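Long-range contacts in methylmalonyl-CoA carboxyltransferase 12S subunit (Propionibacterium freudenreichii, PDB 1ON3), which catalyses transfer of the carboxyl group of methylmalonyl-CoA to the biotin of the 1.3S subunit, as the hexameric core of transcarboxylase: residues F136-G141 with A175-G180; D190-T195 with G232-V237; A389-A394 with L416-R421; M439-A444 with E465-Y470. One frame throughout, in Å; residues are numbered along the deposited sequence.

Contact 1. Residues F136-G141 with A175-G180; sequences FYDSGG and AGPCAG. With MCA (methylmalonyl-coenzyme A), chain T.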
# COMPACT_ATOMS: atom_id res chain seq x y z
N PHE E 136 -1.85 34.86 13.38
CA PHE E 136 -2.30 35.95 14.26
C PHE E 136 -3.48 36.61 13.55
O PHE E 136 -3.33 37.17 12.45
CB PHE E 136 -1.21 37.01 14.48
CG PHE E 136 -0.07 36.58 15.38
CD1 PHE E 136 1.07 35.99 14.84
CD2 PHE E 136 -0.12 36.84 16.74
CE1 PHE E 136 2.16 35.67 15.66
CE2 PHE E 136 0.96 36.53 17.57
CZ PHE E 136 2.11 35.95 17.03
N TYR E 137 -4.66 36.51 14.17
CA TYR E 137 -5.90 37.08 13.63
C TYR E 137 -6.16 38.46 14.26
O TYR E 137 -6.05 38.63 15.47
CB TYR E 137 -7.07 36.16 13.98
CG TYR E 137 -7.01 34.81 13.31
CD1 TYR E 137 -7.75 34.55 12.17
CD2 TYR E 137 -6.27 33.76 13.87
CE1 TYR E 137 -7.76 33.28 11.58
CE2 TYR E 137 -6.27 32.49 13.30
CZ TYR E 137 -7.02 32.25 12.16
OH TYR E 137 -7.03 30.99 11.59
N ASP E 138 -6.55 39.43 13.45
CA ASP E 138 -6.80 40.79 13.91
C ASP E 138 -7.58 41.36 12.72
O ASP E 138 -6.99 42.01 11.86
CB ASP E 138 -5.45 41.52 14.06
CG ASP E 138 -5.55 42.80 14.88
OD1 ASP E 138 -6.69 43.26 15.07
OD2 ASP E 138 -4.50 43.34 15.30
N SER E 139 -8.89 41.11 12.68
CA SER E 139 -9.66 41.51 11.51
C SER E 139 -11.15 41.80 11.68
O SER E 139 -11.81 41.26 12.56
CB SER E 139 -9.51 40.39 10.46
OG SER E 139 -10.48 40.46 9.43
N GLY E 140 -11.67 42.64 10.79
CA GLY E 140 -13.09 42.97 10.80
C GLY E 140 -13.91 41.98 9.98
O GLY E 140 -15.09 42.20 9.73
N GLY E 141 -13.28 40.88 9.56
CA GLY E 141 -13.98 39.87 8.78
C GLY E 141 -13.77 39.96 7.27
O GLY E 141 -12.83 40.60 6.80
N ALA E 175 -5.68 38.37 18.36
CA ALA E 175 -5.08 39.51 19.04
C ALA E 175 -5.73 40.85 18.71
O ALA E 175 -5.12 41.91 18.86
CB ALA E 175 -3.59 39.57 18.71
N GLY E 176 -6.98 40.77 18.26
CA GLY E 176 -7.75 41.95 17.92
C GLY E 176 -9.14 41.45 17.60
O GLY E 176 -9.54 40.38 18.08
N PRO E 177 -9.92 42.19 16.79
CA PRO E 177 -11.26 41.71 16.47
C PRO E 177 -11.18 40.49 15.56
O PRO E 177 -10.17 40.25 14.89
CB PRO E 177 -11.89 42.89 15.73
CG PRO E 177 -11.16 44.07 16.26
CD PRO E 177 -9.74 43.58 16.35
N CYS E 178 -12.27 39.74 15.54
CA CYS E 178 -12.46 38.57 14.70
C CYS E 178 -13.98 38.57 14.58
O CYS E 178 -14.68 37.77 15.20
CB CYS E 178 -11.97 37.29 15.38
SG CYS E 178 -11.88 35.88 14.22
N ALA E 179 -14.47 39.50 13.77
CA ALA E 179 -15.90 39.70 13.59
C ALA E 179 -16.57 38.86 12.51
O ALA E 179 -16.32 39.05 11.31
CB ALA E 179 -16.18 41.18 13.33
N GLY E 180 -17.44 37.95 12.95
CA GLY E 180 -18.17 37.13 12.01
C GLY E 180 -17.64 35.74 11.71
O GLY E 180 -16.89 35.15 12.50
C8 MCA T . -13.68 46.84 9.35
N9 MCA T . -13.39 47.66 8.24
C4 MCA T . -13.85 46.94 7.16
C5 MCA T . -14.38 45.74 7.69
N7 MCA T . -14.26 45.70 9.07
N3 MCA T . -13.82 47.29 5.81
C2 MCA T . -14.37 46.32 5.00
N1 MCA T . -14.91 45.12 5.40
C6 MCA T . -14.93 44.79 6.76
N6 MCA T . -15.46 43.61 7.11
C1' MCA T . -12.80 48.88 8.14
C2' MCA T . -13.73 49.94 8.74
O2' MCA T . -14.66 50.39 7.80
C3' MCA T . -12.73 50.96 9.24
O3' MCA T . -12.43 51.87 8.20
C4' MCA T . -11.49 50.16 9.68
O4' MCA T . -11.61 48.89 8.93
C5' MCA T . -11.39 49.72 11.20
O5' MCA T . -12.39 50.11 11.75
P1 MCA T . -13.06 50.78 12.77
O11 MCA T . -14.42 50.82 12.64
O12 MCA T . -12.37 51.91 12.58
O6 MCA T . -12.89 50.09 14.25
P2 MCA T . -12.93 49.52 15.45
O21 MCA T . -13.71 50.60 15.83
O22 MCA T . -11.75 49.05 16.07
O7 MCA T . -13.95 48.30 15.25
CPB MCA T . -13.79 47.40 14.47
CPA MCA T . -14.74 46.25 14.18
CP7 MCA T . -15.64 47.05 13.21
CP9 MCA T . -15.34 45.62 15.46
CP8 MCA T . -13.92 45.15 13.46
OP3 MCA T . -15.04 47.50 12.22
CP6 MCA T . -16.76 46.45 12.57
OP2 MCA T . -17.64 45.89 13.32
NP2 MCA T . -16.86 46.45 11.10
CP5 MCA T . -17.55 45.32 10.57
CP4 MCA T . -17.86 43.94 10.78
CP3 MCA T . -18.51 43.05 9.83
OP1 MCA T . -19.66 43.67 9.47
NP1 MCA T . -18.24 41.73 9.24
CP2 MCA T . -19.28 41.35 8.33
CP1 MCA T . -18.82 40.11 7.67
P3 MCA T . -11.63 53.28 7.93
O31 MCA T . -12.66 53.97 8.78
O32 MCA T . -11.78 53.62 6.47
O33 MCA T . -10.25 53.48 8.50
S MCA T . -19.76 39.49 6.63
CS1 MCA T . -18.54 38.40 6.60
OS1 MCA T . -17.43 38.29 7.18
CS2 MCA T . -19.08 37.12 6.75
CS3 MCA T . -18.86 36.25 5.78
CS4 MCA T . -19.84 36.33 7.86
OS4 MCA T . -20.58 35.38 7.60
OS5 MCA T . -19.65 36.73 9.00
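The side chains of D138 and P177 run abreast at the coenzyme A site of the N-terminal crotonase-like domain, where strand 133-139 ends beside a chain that leaves strand 170-175, turns at G176 and keeps a single parallel bridge, S139 with C178. CG of D138 stands anti to the backbone N (chi1 -165°), which carries the carboxylate over to G176, with OD1 3.3 Å from G176 CA and equally near the P177 ring carbon CD. A side chain on residue 176 would collide with OD1, so glycine suits this corner of the chain. The other oxygen, OD2, is held by a salt bridge to R49 and a hydrogen bond from Q38, which fix the carboxylate's rotation. Backbone bonds join the segments on both sides of the corner, from A175 N to Y137 O (2.9 Å) and from S139 N to P177 O (2.7 Å); a weak one from A179 N to S139 O follows. P177 CB lies 3.8 Å from the methyl CP8 of methylmalonyl-CoA, while A179 CB lies near G140 O. The hydroxyl of S139, with OG anti to the backbone N (chi1 164°), accepts from G141 N at 2.8 Å in an ST turn and also bonds to G109 O. Next to G141, the adenine amino group N6 donates to G140 O over 3.0 Å, and the pantetheine NP1 adds a weak bond to the same oxygen.

Contact 2. Residues D190-T195 with G232-V237; sequences DFIIMT and GNIHFV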
# COMPACT_ATOMS: atom_id res chain seq x y z
N ASP E 190 -6.13 23.89 15.76
CA ASP E 190 -6.15 23.05 16.96
C ASP E 190 -6.27 23.78 18.29
O ASP E 190 -6.98 23.31 19.18
CB ASP E 190 -4.92 22.16 16.99
CG ASP E 190 -4.82 21.29 15.77
OD1 ASP E 190 -3.81 21.39 15.06
OD2 ASP E 190 -5.77 20.52 15.51
N PHE E 191 -5.57 24.90 18.42
CA PHE E 191 -5.59 25.68 19.64
C PHE E 191 -5.80 27.16 19.39
O PHE E 191 -5.17 27.73 18.50
CB PHE E 191 -4.29 25.54 20.42
CG PHE E 191 -4.01 24.13 20.85
CD1 PHE E 191 -3.23 23.29 20.06
CD2 PHE E 191 -4.57 23.63 22.01
CE1 PHE E 191 -3.01 21.96 20.44
CE2 PHE E 191 -4.37 22.31 22.38
CZ PHE E 191 -3.59 21.47 21.59
N ILE E 192 -6.68 27.77 20.18
CA ILE E 192 -6.91 29.20 20.07
C ILE E 192 -6.38 29.92 21.31
O ILE E 192 -6.79 29.59 22.43
CB ILE E 192 -8.40 29.56 19.96
CG1 ILE E 192 -8.99 28.97 18.67
CG2 ILE E 192 -8.56 31.09 19.96
CD1 ILE E 192 -10.52 29.16 18.57
N ILE E 193 -5.45 30.87 21.11
CA ILE E 193 -4.90 31.69 22.19
C ILE E 193 -5.52 33.04 21.92
O ILE E 193 -5.37 33.58 20.83
CB ILE E 193 -3.37 31.85 22.09
CG1 ILE E 193 -2.68 30.50 22.26
CG2 ILE E 193 -2.88 32.79 23.18
CD1 ILE E 193 -1.25 30.50 21.73
N MET E 194 -6.22 33.59 22.91
CA MET E 194 -6.91 34.86 22.76
C MET E 194 -6.43 35.88 23.79
O MET E 194 -6.41 35.58 24.99
CB MET E 194 -8.41 34.61 22.93
CG MET E 194 -9.31 35.61 22.32
SD MET E 194 -11.03 35.05 22.31
CE MET E 194 -11.79 36.67 22.11
N THR E 195 -6.04 37.08 23.35
CA THR E 195 -5.58 38.11 24.29
C THR E 195 -6.78 38.85 24.88
O THR E 195 -7.90 38.74 24.37
CB THR E 195 -4.68 39.15 23.62
OG1 THR E 195 -5.49 39.99 22.79
CG2 THR E 195 -3.60 38.49 22.79
N GLY E 232 -16.66 27.82 25.70
CA GLY E 232 -15.80 26.66 25.50
C GLY E 232 -15.05 26.67 24.17
O GLY E 232 -14.56 25.62 23.71
N ASN E 233 -14.94 27.85 23.55
CA ASN E 233 -14.30 28.00 22.24
C ASN E 233 -12.78 28.14 22.20
O ASN E 233 -12.19 27.94 21.14
CB ASN E 233 -14.81 29.26 21.52
CG ASN E 233 -16.28 29.19 21.12
OD1 ASN E 233 -16.99 30.20 21.18
ND2 ASN E 233 -16.72 28.03 20.67
N ILE E 234 -12.15 28.51 23.31
CA ILE E 234 -10.71 28.74 23.26
C ILE E 234 -9.89 27.96 24.26
O ILE E 234 -10.41 27.43 25.24
CB ILE E 234 -10.37 30.24 23.40
CG1 ILE E 234 -10.76 30.74 24.80
CG2 ILE E 234 -11.11 31.03 22.31
CD1 ILE E 234 -10.29 32.16 25.10
N HIS E 235 -8.58 27.95 24.04
CA HIS E 235 -7.71 27.14 24.88
C HIS E 235 -6.80 27.84 25.86
O HIS E 235 -6.40 27.24 26.86
CB HIS E 235 -6.89 26.22 23.98
CG HIS E 235 -7.74 25.45 23.02
ND1 HIS E 235 -8.28 26.02 21.89
CD2 HIS E 235 -8.21 24.17 23.06
CE1 HIS E 235 -9.05 25.13 21.27
NE2 HIS E 235 -9.02 24.01 21.97
N PHE E 236 -6.47 29.10 25.57
CA PHE E 236 -5.61 29.88 26.44
C PHE E 236 -6.01 31.33 26.44
O PHE E 236 -6.36 31.89 25.39
CB PHE E 236 -4.13 29.80 25.98
CG PHE E 236 -3.59 28.40 25.89
CD1 PHE E 236 -3.69 27.69 24.71
CD2 PHE E 236 -3.04 27.78 27.01
CE1 PHE E 236 -3.24 26.36 24.63
CE2 PHE E 236 -2.59 26.47 26.94
CZ PHE E 236 -2.70 25.75 25.76
N VAL E 237 -5.99 31.95 27.63
CA VAL E 237 -6.27 33.37 27.73
C VAL E 237 -4.92 33.99 28.00
O VAL E 237 -4.18 33.52 28.86
CB VAL E 237 -7.22 33.72 28.90
CG1 VAL E 237 -7.28 35.23 29.08
CG2 VAL E 237 -8.61 33.22 28.59
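I192 O is gripped by two successive backbone amides, H235 N at 2.9 Å and F236 N at 3.2 Å, both lying in its carbonyl plane. The sharing occurs where the chain enters the last parallel strand of the N-terminal domain's main sheet; further along, M194 N bonds to F236 O. The imidazole of H235 takes the preceding amide: ND1 accepts from I192 N at 2.9 Å in a nearly straight bond, although the donor is tilted 34° from the ring plane. CG of H235 sits beside its own backbone N (chi1 -51°), which folds the ring back against the strand. F191 CA rests over one face of the imidazole, and the F191 ring turns its edge to that imidazole in a T-shaped pair, planes at 74°. The side chains of I192 and I234 run roughly perpendicular, with their CG2 methyls tightly packed at 3.5 Å. An alanine in place of H235 would probably leave I192 N without its acceptor and the F191 edge without the imidazole face. Since ND1 accepts from the backbone while NE2 is hydrogen-bonded to E352, the pairing is consistent with a proton on NE2, making the histidine a link between this sheet and the C-terminal half.

Contact 3. Residues A389-A394 with L416-R421; sequences AKMLYA and LAMCNR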
# COMPACT_ATOMS: atom_id res chain seq x y z
N ALA E 389 -20.44 10.44 25.21
CA ALA E 389 -20.01 9.42 24.26
C ALA E 389 -18.72 9.83 23.52
O ALA E 389 -17.99 8.97 23.03
CB ALA E 389 -21.12 9.15 23.24
N LYS E 390 -18.46 11.13 23.45
CA LYS E 390 -17.26 11.62 22.79
C LYS E 390 -16.00 11.14 23.49
O LYS E 390 -14.99 10.88 22.84
CB LYS E 390 -17.25 13.14 22.75
CG LYS E 390 -18.37 13.73 21.90
CD LYS E 390 -18.36 15.25 21.92
CE LYS E 390 -19.58 15.78 21.14
NZ LYS E 390 -19.64 17.28 21.13
N MET E 391 -16.03 11.03 24.82
CA MET E 391 -14.85 10.55 25.54
C MET E 391 -14.61 9.07 25.23
O MET E 391 -13.48 8.65 24.98
CB MET E 391 -15.03 10.74 27.05
CG MET E 391 -14.96 12.20 27.47
SD MET E 391 -15.16 12.42 29.24
CE MET E 391 -13.61 11.76 29.88
N LEU E 392 -15.68 8.28 25.27
CA LEU E 392 -15.56 6.86 24.96
C LEU E 392 -15.07 6.71 23.53
O LEU E 392 -14.23 5.87 23.23
CB LEU E 392 -16.91 6.17 25.11
CG LEU E 392 -17.48 6.29 26.53
CD1 LEU E 392 -18.97 5.91 26.52
CD2 LEU E 392 -16.67 5.41 27.46
N TYR E 393 -15.60 7.55 22.64
CA TYR E 393 -15.20 7.47 21.25
C TYR E 393 -13.72 7.82 21.08
O TYR E 393 -12.96 7.04 20.49
CB TYR E 393 -16.03 8.41 20.39
CG TYR E 393 -15.76 8.22 18.92
CD1 TYR E 393 -16.60 7.43 18.14
CD2 TYR E 393 -14.62 8.76 18.32
CE1 TYR E 393 -16.31 7.19 16.79
CE2 TYR E 393 -14.33 8.52 16.99
CZ TYR E 393 -15.17 7.74 16.23
OH TYR E 393 -14.86 7.50 14.91
N ALA E 394 -13.33 8.99 21.57
CA ALA E 394 -11.95 9.46 21.43
C ALA E 394 -10.93 8.47 21.99
O ALA E 394 -9.95 8.15 21.33
CB ALA E 394 -11.77 10.83 22.10
N LEU E 416 -15.19 4.25 32.77
CA LEU E 416 -14.88 3.77 31.43
C LEU E 416 -14.49 4.93 30.54
O LEU E 416 -13.62 4.80 29.68
CB LEU E 416 -16.08 3.03 30.83
CG LEU E 416 -16.50 1.79 31.64
CD1 LEU E 416 -17.69 1.12 30.94
CD2 LEU E 416 -15.31 0.82 31.76
N ALA E 417 -15.14 6.07 30.75
CA ALA E 417 -14.88 7.28 29.96
C ALA E 417 -13.48 7.83 30.22
O ALA E 417 -12.97 8.61 29.41
CB ALA E 417 -15.91 8.33 30.28
N MET E 418 -12.87 7.43 31.33
CA MET E 418 -11.53 7.87 31.67
C MET E 418 -10.48 6.86 31.22
O MET E 418 -9.38 6.79 31.78
CB MET E 418 -11.40 8.14 33.17
CG MET E 418 -12.18 9.35 33.66
SD MET E 418 -11.58 10.91 32.95
CE MET E 418 -9.98 11.04 33.76
N CYS E 419 -10.85 6.06 30.23
CA CYS E 419 -9.98 5.07 29.60
C CYS E 419 -9.45 3.93 30.48
O CYS E 419 -8.32 4.00 30.96
CB CYS E 419 -8.80 5.79 28.94
SG CYS E 419 -7.95 4.80 27.70
N ASN E 420 -10.25 2.89 30.66
CA ASN E 420 -9.80 1.74 31.44
C ASN E 420 -9.20 0.73 30.45
O ASN E 420 -9.06 1.05 29.26
CB ASN E 420 -10.98 1.13 32.22
CG ASN E 420 -11.82 0.20 31.38
OD1 ASN E 420 -12.07 0.46 30.20
ND2 ASN E 420 -12.27 -0.90 31.98
N ARG E 421 -8.85 -0.47 30.91
CA ARG E 421 -8.26 -1.47 30.02
C ARG E 421 -9.13 -1.79 28.81
O ARG E 421 -8.64 -2.01 27.70
CB ARG E 421 -8.01 -2.77 30.78
CG ARG E 421 -7.56 -3.91 29.91
CD ARG E 421 -6.07 -4.08 30.00
NE ARG E 421 -5.68 -4.40 31.37
CZ ARG E 421 -4.47 -4.19 31.86
NH1 ARG E 421 -3.52 -3.68 31.09
NH2 ARG E 421 -4.20 -4.50 33.13
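M391 and L392, successive residues of helix 384-397, flank A417 in the turn that follows helix 412-416, a helix-to-turn packing in the crotonase-like C-terminal domain. Their side chains approach A417 differently. M391 starts toward it and then continues with M418 running roughly along it. The bend at its last torsion (chi3 71°) swings the terminal methyl across to the turn, where CE meets M418 SD at 3.8 Å. L392 instead begins along the flank of the helix and brings one branch back: its second torsion (chi2 165°) turns CD2 to the backbone of the turn, 3.6 Å from A417 CA and 4.2 Å from L416 CB. A417 CB rests in the notch formed by M391 CB and L392 CD2, both 4.1 Å away. No hydrogen bond spans the contact; the turn holds itself through C419 N to L416 O, and the helix through its own backbone bonds. Beyond the pair, M391 also packs on A350 of helix 344-359 and M418 on V331 and V368 of the sheet, whereas L392 meets Y184 of the second subunit. The M391 methyl CE lies 3.2 Å from the carbonyl oxygen of A417.

Contact 4. Residues M439-A444 with E465-Y470; sequences MGAEGA and EKIEEY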
# COMPACT_ATOMS: atom_id res chain seq x y z
N MET E 439 -21.05 0.71 40.68
CA MET E 439 -21.78 1.75 41.40
C MET E 439 -21.43 1.61 42.89
O MET E 439 -20.84 0.60 43.30
CB MET E 439 -23.30 1.62 41.18
CG MET E 439 -24.00 0.54 41.98
SD MET E 439 -25.66 0.24 41.33
CE MET E 439 -26.58 1.65 41.92
N GLY E 440 -21.77 2.62 43.68
CA GLY E 440 -21.46 2.58 45.11
C GLY E 440 -22.06 1.38 45.82
O GLY E 440 -23.19 0.99 45.54
N ALA E 441 -21.32 0.80 46.76
CA ALA E 441 -21.80 -0.37 47.49
C ALA E 441 -23.19 -0.14 48.09
O ALA E 441 -24.04 -1.03 48.05
CB ALA E 441 -20.82 -0.76 48.59
N GLU E 442 -23.42 1.04 48.63
CA GLU E 442 -24.71 1.34 49.23
C GLU E 442 -25.84 1.33 48.21
O GLU E 442 -26.88 0.71 48.44
CB GLU E 442 -24.70 2.70 49.92
CG GLU E 442 -26.05 3.08 50.51
CD GLU E 442 -26.02 4.42 51.22
OE1 GLU E 442 -27.09 4.84 51.72
OE2 GLU E 442 -24.94 5.04 51.28
N GLY E 443 -25.64 2.02 47.10
CA GLY E 443 -26.65 2.08 46.06
C GLY E 443 -26.97 0.70 45.50
O GLY E 443 -28.13 0.38 45.24
N ALA E 444 -25.94 -0.11 45.33
CA ALA E 444 -26.12 -1.46 44.82
C ALA E 444 -26.99 -2.24 45.80
O ALA E 444 -28.06 -2.74 45.45
CB ALA E 444 -24.77 -2.15 44.65
N GLU E 465 -24.37 -5.08 56.77
CA GLU E 465 -23.70 -6.35 56.49
C GLU E 465 -23.51 -6.57 54.98
O GLU E 465 -22.42 -6.91 54.52
CB GLU E 465 -24.52 -7.51 57.07
CG GLU E 465 -24.21 -8.87 56.45
CD GLU E 465 -22.77 -9.30 56.65
OE1 GLU E 465 -22.35 -10.31 56.05
OE2 GLU E 465 -22.05 -8.62 57.43
N LYS E 466 -24.58 -6.37 54.23
CA LYS E 466 -24.55 -6.54 52.78
C LYS E 466 -23.72 -5.49 52.07
O LYS E 466 -23.01 -5.80 51.10
CB LYS E 466 -25.98 -6.54 52.23
CG LYS E 466 -26.76 -7.78 52.63
CD LYS E 466 -26.03 -9.02 52.16
CE LYS E 466 -26.72 -10.30 52.58
NZ LYS E 466 -26.04 -11.51 52.02
N ILE E 467 -23.80 -4.26 52.54
CA ILE E 467 -23.02 -3.18 51.95
C ILE E 467 -21.54 -3.52 52.13
O ILE E 467 -20.74 -3.38 51.21
CB ILE E 467 -23.35 -1.84 52.62
CG1 ILE E 467 -24.73 -1.37 52.15
CG2 ILE E 467 -22.25 -0.81 52.34
CD1 ILE E 467 -25.24 -0.13 52.82
N GLU E 468 -21.20 -3.98 53.33
CA GLU E 468 -19.83 -4.36 53.66
C GLU E 468 -19.39 -5.49 52.73
O GLU E 468 -18.29 -5.46 52.17
CB GLU E 468 -19.78 -4.82 55.12
CG GLU E 468 -18.41 -5.18 55.67
CD GLU E 468 -17.41 -4.03 55.59
OE1 GLU E 468 -17.83 -2.85 55.61
OE2 GLU E 468 -16.19 -4.32 55.52
N GLU E 469 -20.27 -6.48 52.56
CA GLU E 469 -20.04 -7.63 51.70
C GLU E 469 -19.76 -7.22 50.26
O GLU E 469 -18.80 -7.69 49.65
CB GLU E 469 -21.25 -8.56 51.70
CG GLU E 469 -21.42 -9.41 52.94
CD GLU E 469 -22.59 -10.37 52.82
OE1 GLU E 469 -22.70 -11.06 51.78
OE2 GLU E 469 -23.40 -10.45 53.77
N TYR E 470 -20.62 -6.36 49.73
CA TYR E 470 -20.50 -5.88 48.35
C TYR E 470 -19.20 -5.09 48.18
O TYR E 470 -18.44 -5.32 47.24
CB TYR E 470 -21.69 -4.99 48.01
CG TYR E 470 -21.85 -4.70 46.52
CD1 TYR E 470 -22.50 -5.61 45.68
CD2 TYR E 470 -21.35 -3.52 45.96
CE1 TYR E 470 -22.65 -5.36 44.30
CE2 TYR E 470 -21.49 -3.25 44.59
CZ TYR E 470 -22.13 -4.17 43.77
OH TYR E 470 -22.27 -3.91 42.42
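A444 CB sits over one face of the Y470 ring, a CH-pi contact between two helices, 441-448 and 459-474, of the crotonase-like C-terminal domain. The methyl is 3.6 Å from the ring centroid and displaced toward the phenol end, nearest to CZ. One helical turn earlier, A441 meets the same ring from an oblique direction, with its CA 3.5 Å from Y470 CD2. CG of Y470 stands anti to the backbone N (chi1 -166°), sending the ring across to the start of the other helix. I467, one turn before Y470, packs on A441 and E442: its CG2 touches A441 CB at 4.0 Å, and CD1 lies against CA and CG of E442. The small A441 side chain is consistent with the 5.4 Å between A441 CA and I467 CA. The helix starts after G440, the N-cap, with A444 N bonded to G440 O; A441 and A444, three residues apart, share a face. Further out, the Y470 ring packs edge-to-face with F474. The helix pair borders the second subunit at the coenzyme A site, where Y470 OH bonds to I144 O of that subunit. An alanine in place of Y470 would probably open a gap beneath A444 and leave that I144 carbonyl without its hydroxyl partner. M439, whose side chain touches methylmalonyl-CoA, precedes the cap, and its carbonyl O lies near the plane of the Y470 ring, 4.1 Å from CE2 at the edge.

In the fold
From the N terminus, contact 1 closes first, joining the end of strand 133-139 to the chain leaving strand 170-175, after a connection that includes helix 147-164. Contact 2 follows on the same sheet, bringing strand 191-195 beside strand 236-238 after a largely helical excursion; it touches contact 1 where T195 packs on A175. Contact 3 opens in the C-terminal half, tying helix 384-397 to the turn beyond helix 412-416, and contact 4 closes helix 441-448 onto helix 459-474. The four loops run in series, none nested or crossed. Contacts 1 and 4 stand about 56 Å apart, centre to centre, and each borders its own bound copy of methylmalonyl-CoA, while contacts 2, 3 and 4 all touch the second subunit.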